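Local coordinates for protein imidazoleglycerol-phosphate dehydratase (Staphylococcus aureus subsp. aureus, PDB 2AE8) that catalyses the metal-dependent dehydration of imidazoleglycerol phosphate to 3-(imidazol-4-yl)-2-oxopropyl phosphate, the sixth step of histidine biosynthesis, at residues 97-102 with 165-170; 132-137 with 199-204; 138-143 with 171-176. All blocks are in the same frame, centred on the assembly; numbering follows the deposited sequence.

Contact 1. Residues 97-102 with 165-170; sequences IGIVIG and FRAVVI
Gly98 and Gly102 meet Ala167 and Val168 where helices 90-111 and 159-171 run nearly parallel, the local axes 6.9 Å apart and crossing at -18°. Such a close approach depends on the two glycines, which are one turn apart and present bare backbone to the other helix. The CA atoms of Gly102 and Val168 are 4.0 Å apart. The methyl of Ala167 points toward helix 90-111. It settles on the peptide between Gly98 and Ile99, with Ala167 CB 3.5 Å from Ile99 N. CG1 of Ile99 lies alongside the same methyl. Val168 has CG1 anti to its backbone N (chi1 170°), and this places CG2 over Gly98, 3.4 Å from Gly98 O. The CA of Val168 also makes a CA-H...O contact of 3.4 Å with Gly98 O. That oxygen keeps its helical bond from Gly102 N. A further close backbone touch joins Gly102 CA to Val168 O at 3.4 Å. The contact is buried. Val168 also reaches Phe197 of helix 186-205. Two glycines four residues apart, packed against Ala167 and the backbone of Val168, fit a GxxxG-type helix pairing. Here it joins helices 90-111 and 159-171 inside the beta-alpha-beta sandwich.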
loop_
_atom_site.group_PDB
_atom_site.type_symbol
_atom_site.label_atom_id
_atom_site.label_comp_id
_atom_site.label_asym_id
_atom_site.label_seq_id
_atom_site.Cartn_x
_atom_site.Cartn_y
_atom_site.Cartn_z
ATOM N N ILE B 97 43.058 23.910 9.026
ATOM C CA ILE B 97 42.652 25.234 9.483
ATOM C C ILE B 97 41.574 25.150 10.593
ATOM O O ILE B 97 41.633 25.863 11.605
ATOM C CB ILE B 97 42.212 26.125 8.285
ATOM C CG1 ILE B 97 43.436 26.440 7.403
ATOM C CG2 ILE B 97 41.522 27.385 8.770
ATOM C CD1 ILE B 97 43.148 27.258 6.191
ATOM N N GLY B 98 40.597 24.267 10.407
ATOM C CA GLY B 98 39.553 24.069 11.430
ATOM C C GLY B 98 40.107 23.557 12.748
ATOM O O GLY B 98 39.700 24.007 13.824
ATOM N N ILE B 99 41.025 22.603 12.664
ATOM C CA ILE B 99 41.653 22.028 13.850
ATOM C C ILE B 99 42.422 23.123 14.660
ATOM O O ILE B 99 42.261 23.244 15.881
ATOM C CB ILE B 99 42.604 20.890 13.452
ATOM C CG1 ILE B 99 41.822 19.626 13.048
ATOM C CG2 ILE B 99 43.623 20.589 14.582
ATOM C CD1 ILE B 99 42.706 18.534 12.411
ATOM N N VAL B 100 43.213 23.926 13.956
ATOM C CA VAL B 100 44.023 24.979 14.599
ATOM C C VAL B 100 43.155 26.057 15.210
ATOM O O VAL B 100 43.405 26.480 16.341
ATOM C CB VAL B 100 45.042 25.586 13.618
ATOM C CG1 VAL B 100 45.754 26.832 14.238
ATOM C CG2 VAL B 100 46.065 24.529 13.213
ATOM N N ILE B 101 42.132 26.498 14.477
ATOM C CA ILE B 101 41.181 27.468 15.013
ATOM C C ILE B 101 40.509 26.917 16.263
ATOM O O ILE B 101 40.375 27.633 17.245
ATOM C CB ILE B 101 40.143 27.939 13.965
ATOM C CG1 ILE B 101 40.836 28.765 12.874
ATOM C CG2 ILE B 101 39.053 28.770 14.619
ATOM C CD1 ILE B 101 39.942 29.159 11.721
ATOM N N GLY B 102 40.101 25.648 16.241
ATOM C CA GLY B 102 39.492 25.036 17.426
ATOM C C GLY B 102 40.447 25.034 18.618
ATOM O O GLY B 102 40.049 25.365 19.740
ATOM N N PHE B 165 33.447 22.506 10.511
ATOM C CA PHE B 165 32.770 22.691 11.779
ATOM C C PHE B 165 33.047 21.616 12.820
ATOM O O PHE B 165 33.160 21.931 14.011
ATOM C CB PHE B 165 31.270 22.979 11.583
ATOM C CG PHE B 165 31.015 24.371 11.087
ATOM C CD1 PHE B 165 31.284 25.467 11.903
ATOM C CD2 PHE B 165 30.589 24.598 9.787
ATOM C CE1 PHE B 165 31.091 26.770 11.436
ATOM C CE2 PHE B 165 30.385 25.905 9.315
ATOM C CZ PHE B 165 30.638 26.989 10.146
ATOM N N ARG B 166 33.180 20.375 12.366
ATOM C CA ARG B 166 33.607 19.265 13.211
ATOM C C ARG B 166 34.998 19.514 13.805
ATOM O O ARG B 166 35.208 19.301 14.994
ATOM C CB ARG B 166 33.564 17.939 12.433
ATOM C CG ARG B 166 34.008 16.713 13.237
ATOM C CD ARG B 166 33.014 15.543 13.162
ATOM N NE ARG B 166 32.960 14.900 11.850
ATOM C CZ ARG B 166 31.859 14.764 11.111
ATOM N NH1 ARG B 166 31.932 14.151 9.939
ATOM N NH2 ARG B 166 30.686 15.224 11.538
ATOM N N ALA B 167 35.929 19.972 12.973
ATOM C CA ALA B 167 37.310 20.250 13.407
ATOM C C ALA B 167 37.345 21.390 14.445
ATOM O O ALA B 167 37.984 21.262 15.484
ATOM C CB ALA B 167 38.207 20.581 12.202
ATOM N N VAL B 168 36.621 22.471 14.175
ATOM C CA VAL B 168 36.564 23.619 15.087
ATOM C C VAL B 168 35.897 23.277 16.426
ATOM O O VAL B 168 36.432 23.538 17.495
ATOM C CB VAL B 168 35.828 24.813 14.448
ATOM C CG1 VAL B 168 35.560 25.912 15.483
ATOM C CG2 VAL B 168 36.602 25.359 13.238
ATOM N N VAL B 169 34.697 22.733 16.362
ATOM C CA VAL B 169 33.866 22.498 17.536
ATOM C C VAL B 169 34.499 21.482 18.471
ATOM O O VAL B 169 34.509 21.657 19.697
ATOM C CB VAL B 169 32.437 22.011 17.091
ATOM C CG1 VAL B 169 31.708 21.267 18.229
ATOM C CG2 VAL B 169 31.630 23.196 16.578
ATOM N N ILE B 170 35.033 20.417 17.902
ATOM C CA ILE B 170 35.569 19.334 18.717
ATOM C C ILE B 170 36.869 19.787 19.407
ATOM O O ILE B 170 37.077 19.520 20.593
ATOM C CB ILE B 170 35.779 18.041 17.885
ATOM C CG1 ILE B 170 34.409 17.492 17.355
ATOM C CG2 ILE B 170 36.536 16.995 18.670
ATOM C CD1 ILE B 170 33.383 17.127 18.452
#

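Contact 2. Residues 132-137 with 199-204; sequences VVVDIS and RALGIA
Val134 of strand 128-135 spreads its two methyls over Ala200 and Ala204 of helix 186-205, with Leu201 at the side. Val134 CG1 faces Ala200 CB at 3.6 Å, and Val134 CG2 reaches Ala204 CB at 4.0 Å. The valine straddles one helical turn; its chi1 of -10° is close to eclipsed. Leu201 starts out along the flank of the helix, but its CD1 turns in and comes 4.4 Å from Val134 CG2. Ile136 approaches from the end of the strand. Its CG1 is anti to the carbonyl carbon (chi1 -55°) and the chain is extended beyond it, which carries CD1 across Ala204, 3.7 Å from Ala204 CB and 3.5 Å from Ala204 O. At the other end, Val132 O and CG1 border the Ala200 methyl. With alanines facing the strand, the local axes of strand and helix approach to 7.7 Å, at an angle of 31°. Phe197 and Thr176 border Val132 and Val134. Alternate residues of the strand face the helix; Asp135 points to the other side and forms a salt bridge with Arg117. This is the helix-on-sheet packing of a beta-alpha-beta sandwich, with helix 186-205 packed on the sheet of strands 118-125, 128-135, 175-182 and 141-145.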
loop_
_atom_site.group_PDB
_atom_site.type_symbol
_atom_site.label_atom_id
_atom_site.label_comp_id
_atom_site.label_asym_id
_atom_site.label_seq_id
_atom_site.Cartn_x
_atom_site.Cartn_y
_atom_site.Cartn_z
ATOM N N VAL B 132 21.988 28.212 14.832
ATOM C CA VAL B 132 23.141 27.585 15.482
ATOM C C VAL B 132 23.093 27.882 16.970
ATOM O O VAL B 132 22.851 29.025 17.375
ATOM C CB VAL B 132 24.468 28.010 14.863
ATOM C CG1 VAL B 132 25.628 27.370 15.622
ATOM C CG2 VAL B 132 24.505 27.602 13.365
ATOM N N VAL B 133 23.312 26.835 17.759
ATOM C CA VAL B 133 23.305 26.890 19.218
ATOM C C VAL B 133 24.692 26.459 19.663
ATOM O O VAL B 133 25.133 25.371 19.310
ATOM C CB VAL B 133 22.247 25.904 19.832
ATOM C CG1 VAL B 133 22.351 25.877 21.353
ATOM C CG2 VAL B 133 20.819 26.290 19.395
ATOM N N VAL B 134 25.389 27.313 20.413
ATOM C CA VAL B 134 26.671 26.889 21.008
ATOM C C VAL B 134 26.710 26.992 22.523
ATOM O O VAL B 134 26.135 27.908 23.120
ATOM C CB VAL B 134 27.989 27.458 20.317
ATOM C CG1 VAL B 134 27.753 28.168 18.994
ATOM C CG2 VAL B 134 28.925 28.231 21.290
ATOM N N ASP B 135 27.339 26.001 23.131
ATOM C CA ASP B 135 27.557 25.990 24.556
ATOM C C ASP B 135 29.052 25.787 24.753
ATOM O O ASP B 135 29.594 24.741 24.379
ATOM C CB ASP B 135 26.751 24.860 25.215
ATOM C CG ASP B 135 27.020 24.727 26.719
ATOM O OD1 ASP B 135 27.810 25.525 27.269
ATOM O OD2 ASP B 135 26.442 23.810 27.350
ATOM N N ILE B 136 29.719 26.801 25.314
ATOM C CA ILE B 136 31.123 26.643 25.731
ATOM C C ILE B 136 31.103 25.780 26.998
ATOM O O ILE B 136 31.175 26.287 28.117
ATOM C CB ILE B 136 31.815 28.007 25.972
ATOM C CG1 ILE B 136 31.694 28.904 24.734
ATOM C CG2 ILE B 136 33.287 27.811 26.339
ATOM C CD1 ILE B 136 32.195 30.364 24.959
ATOM N N SER B 137 30.976 24.469 26.802
ATOM C CA SER B 137 30.692 23.526 27.870
ATOM C C SER B 137 31.909 22.735 28.322
ATOM O O SER B 137 31.919 22.170 29.422
ATOM C CB SER B 137 29.658 22.515 27.377
ATOM O OG SER B 137 30.190 21.827 26.263
ATOM N N ARG B 199 28.148 34.343 15.168
ATOM C CA ARG B 199 27.417 35.216 16.053
ATOM C C ARG B 199 27.118 34.528 17.369
ATOM O O ARG B 199 27.308 35.117 18.420
ATOM C CB ARG B 199 26.131 35.711 15.408
ATOM C CG ARG B 199 26.356 36.735 14.318
ATOM C CD ARG B 199 25.267 37.781 14.362
ATOM N NE ARG B 199 25.809 39.078 13.963
ATOM C CZ ARG B 199 25.447 40.246 14.485
ATOM N NH1 ARG B 199 24.523 40.325 15.442
ATOM N NH2 ARG B 199 26.012 41.343 14.031
ATOM N N ALA B 200 26.655 33.280 17.305
ATOM C CA ALA B 200 26.378 32.487 18.507
ATOM C C ALA B 200 27.639 32.321 19.354
ATOM O O ALA B 200 27.582 32.431 20.588
ATOM C CB ALA B 200 25.820 31.099 18.130
ATOM N N LEU B 201 28.754 32.012 18.700
ATOM C CA LEU B 201 30.043 31.913 19.381
ATOM C C LEU B 201 30.413 33.243 20.031
ATOM O O LEU B 201 30.715 33.278 21.217
ATOM C CB LEU B 201 31.162 31.454 18.434
ATOM C CG LEU B 201 32.561 31.353 19.073
ATOM C CD1 LEU B 201 32.627 30.292 20.162
ATOM C CD2 LEU B 201 33.636 31.124 18.025
ATOM N N GLY B 202 30.365 34.327 19.255
ATOM C CA GLY B 202 30.601 35.669 19.779
ATOM C C GLY B 202 29.796 35.923 21.045
ATOM O O GLY B 202 30.358 36.339 22.069
ATOM N N ILE B 203 28.485 35.661 20.985
ATOM C CA ILE B 203 27.590 35.864 22.136
ATOM C C ILE B 203 28.071 35.068 23.345
ATOM O O ILE B 203 28.144 35.600 24.449
ATOM C CB ILE B 203 26.116 35.466 21.822
ATOM C CG1 ILE B 203 25.436 36.542 20.963
ATOM C CG2 ILE B 203 25.312 35.208 23.119
ATOM C CD1 ILE B 203 24.235 36.000 20.112
ATOM N N ALA B 204 28.381 33.790 23.124
ATOM C CA ALA B 204 28.820 32.892 24.186
ATOM C C ALA B 204 30.149 33.333 24.832
ATOM O O ALA B 204 30.355 33.121 26.023
ATOM C CB ALA B 204 28.940 31.480 23.647
#

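Contact 3. Residues 138-143 with 171-176; sequences GRPYLS and NARLTT
Arg173 and Gly138 open this contact with three weak hydrogen bonds. Gly138 N donates to Arg173 O, while Gly138 O accepts from both NE and NH2 of the Arg173 guanidinium, at 3.1 Å from NE and 2.9 Å from NH2. The carbonyl thus sits at the edge of the guanidinium. Pro140 lies over one face of that group, its CG 3.5 Å above the plane and over the centre. The arginine chain bends at chi3 (61°), which folds the guanidinium back beside the proline. Its NH2 has a second acceptor, Asn171 OD1 of a neighbouring subunit. Arg173, with positive phi, is the first residue to leave helical angles after helix 159-171, in a Schellman motif.

Thr175 OG1 donates to Arg139 O at 2.8 Å, in the carbonyl plane. The same hydroxyl is hydrogen-bonded to Ser137 OG and accepts from a water, which is itself held by Arg139 NE at 2.8 Å. The water lies in the guanidinium plane, at its edge. Thr175 is therefore bonded to the Arg139 backbone directly and to its NE through the water.

Beyond this the backbones pair as parallel strands. Tyr141 N donates to Leu174 O at 3.0 Å, Thr176 N to Tyr141 O at 2.8 Å, and Ser143 N to Thr176 O at 2.9 Å. Leu174 O also receives a CA-H...O contact from Pro140. On one face of the sheet Tyr141 CB meets Thr175 CG2; on the other Leu142 CD1 meets Thr176 CG2.

Strand 141-145, helix 159-171 and strand 175-182 make a beta-alpha-beta crossover between neighbouring parallel strands. At its start stands Arg139, which probably binds substrate.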
loop_
_atom_site.group_PDB
_atom_site.type_symbol
_atom_site.label_atom_id
_atom_site.label_comp_id
_atom_site.label_asym_id
_atom_site.label_seq_id
_atom_site.Cartn_x
_atom_site.Cartn_y
_atom_site.Cartn_z
ATOM N N GLY B 138 32.907 22.645 27.457
ATOM C CA GLY B 138 34.025 21.727 27.683
ATOM C C GLY B 138 33.741 20.292 27.264
ATOM O O GLY B 138 34.622 19.445 27.353
ATOM N N ARG B 139 32.516 20.016 26.802
ATOM C CA ARG B 139 32.165 18.687 26.277
ATOM C C ARG B 139 32.119 18.742 24.743
ATOM O O ARG B 139 31.181 19.296 24.174
ATOM C CB ARG B 139 30.798 18.239 26.819
ATOM C CG ARG B 139 30.734 18.025 28.330
ATOM C CD ARG B 139 29.314 17.583 28.741
ATOM N NE ARG B 139 28.348 18.678 28.646
ATOM C CZ ARG B 139 27.997 19.451 29.674
ATOM N NH1 ARG B 139 28.554 19.256 30.869
ATOM N NH2 ARG B 139 27.102 20.424 29.518
ATOM N N PRO B 140 33.137 18.186 24.067
ATOM C CA PRO B 140 33.221 18.360 22.615
ATOM C C PRO B 140 32.140 17.533 21.901
ATOM O O PRO B 140 32.098 16.299 22.046
ATOM C CB PRO B 140 34.615 17.835 22.274
ATOM C CG PRO B 140 35.340 17.709 23.617
ATOM C CD PRO B 140 34.245 17.362 24.578
ATOM N N TYR B 141 31.253 18.221 21.180
ATOM C CA TYR B 141 30.089 17.565 20.552
ATOM C C TYR B 141 29.487 18.459 19.474
ATOM O O TYR B 141 29.164 19.618 19.740
ATOM C CB TYR B 141 28.982 17.245 21.583
ATOM C CG TYR B 141 27.959 16.267 21.035
ATOM C CD1 TYR B 141 26.903 16.697 20.216
ATOM C CD2 TYR B 141 28.076 14.903 21.299
ATOM C CE1 TYR B 141 25.994 15.781 19.674
ATOM C CE2 TYR B 141 27.170 13.983 20.780
ATOM C CZ TYR B 141 26.139 14.431 19.972
ATOM O OH TYR B 141 25.268 13.508 19.476
ATOM N N LEU B 142 29.301 17.892 18.282
ATOM C CA LEU B 142 28.635 18.580 17.165
ATOM C C LEU B 142 27.451 17.774 16.645
ATOM O O LEU B 142 27.609 16.607 16.268
ATOM C CB LEU B 142 29.602 18.775 15.997
ATOM C CG LEU B 142 29.020 19.359 14.707
ATOM C CD1 LEU B 142 28.469 20.805 14.866
ATOM C CD2 LEU B 142 30.016 19.278 13.569
ATOM N N SER B 143 26.297 18.430 16.577
ATOM C CA SER B 143 25.135 17.895 15.879
ATOM C C SER B 143 24.920 18.740 14.621
ATOM O O SER B 143 24.493 19.887 14.697
ATOM C CB SER B 143 23.925 17.929 16.811
ATOM O OG SER B 143 22.785 17.421 16.169
ATOM N N ASN B 171 37.723 20.483 18.667
ATOM C CA ASN B 171 39.012 20.912 19.227
ATOM C C ASN B 171 38.902 22.117 20.156
ATOM O O ASN B 171 39.706 22.268 21.075
ATOM C CB ASN B 171 40.037 21.107 18.113
ATOM C CG ASN B 171 40.444 19.811 17.517
ATOM O OD1 ASN B 171 41.192 19.047 18.127
ATOM N ND2 ASN B 171 39.884 19.493 16.348
ATOM N N ALA B 172 37.887 22.952 19.931
ATOM C CA ALA B 172 37.519 23.993 20.874
ATOM C C ALA B 172 36.751 23.504 22.106
ATOM O O ALA B 172 36.514 24.288 23.047
ATOM C CB ALA B 172 36.749 25.111 20.160
ATOM N N ARG B 173 36.367 22.224 22.108
ATOM C CA ARG B 173 35.558 21.617 23.186
ATOM C C ARG B 173 34.239 22.359 23.412
ATOM O O ARG B 173 33.845 22.628 24.568
ATOM C CB ARG B 173 36.353 21.495 24.507
ATOM C CG ARG B 173 37.732 20.841 24.345
ATOM C CD ARG B 173 38.373 20.537 25.697
ATOM N NE ARG B 173 37.556 19.613 26.473
ATOM C CZ ARG B 173 37.614 18.293 26.354
ATOM N NH1 ARG B 173 38.471 17.749 25.503
ATOM N NH2 ARG B 173 36.808 17.520 27.079
ATOM N N LEU B 174 33.568 22.705 22.309
ATOM C CA LEU B 174 32.214 23.276 22.358
ATOM C C LEU B 174 31.178 22.181 22.146
ATOM O O LEU B 174 31.464 21.171 21.505
ATOM C CB LEU B 174 32.004 24.330 21.246
ATOM C CG LEU B 174 33.092 25.389 21.052
ATOM C CD1 LEU B 174 32.850 26.172 19.756
ATOM C CD2 LEU B 174 33.157 26.335 22.260
ATOM N N THR B 175 29.988 22.374 22.701
ATOM C CA THR B 175 28.822 21.600 22.268
ATOM C C THR B 175 28.086 22.520 21.293
ATOM O O THR B 175 27.751 23.666 21.647
ATOM C CB THR B 175 27.904 21.216 23.446
ATOM O OG1 THR B 175 28.642 20.428 24.388
ATOM C CG2 THR B 175 26.710 20.391 22.954
ATOM N N THR B 176 27.860 22.052 20.070
ATOM C CA THR B 176 27.245 22.905 19.034
ATOM C C THR B 176 26.183 22.135 18.245
ATOM O O THR B 176 26.433 21.010 17.831
ATOM C CB THR B 176 28.326 23.477 18.080
ATOM O OG1 THR B 176 29.219 24.314 18.831
ATOM C CG2 THR B 176 27.705 24.303 16.941
HETATM O O HOH W 1 27.294 18.713 26.034
#

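Segments 165-170 and 171-176 follow directly on each other, so helix 159-171 runs from contact 1 into the turn of contact 3. There Val169 O lies 3.0 Å from Leu174 N, a probable hydrogen bond. Contact 3 meets contact 2 inside one sheet, since strand 175-182 lies between strands 128-135 and 141-145; Asp135 N is 2.8 Å from Thr175 O. Contacts 1 and 2 do not touch; their nearest atoms are about 6 Å apart. Side chain to nearest bound magnesium ion is about 4 Å for Tyr141, 7 Å for Ile99 and 14 Å for Val134. Ile99 is about 4 Å from metal ligand Glu95, side chain to side chain. Arg139 packs on Glu95 of a neighbouring subunit, its side chain about 4 Å from that of Arg117.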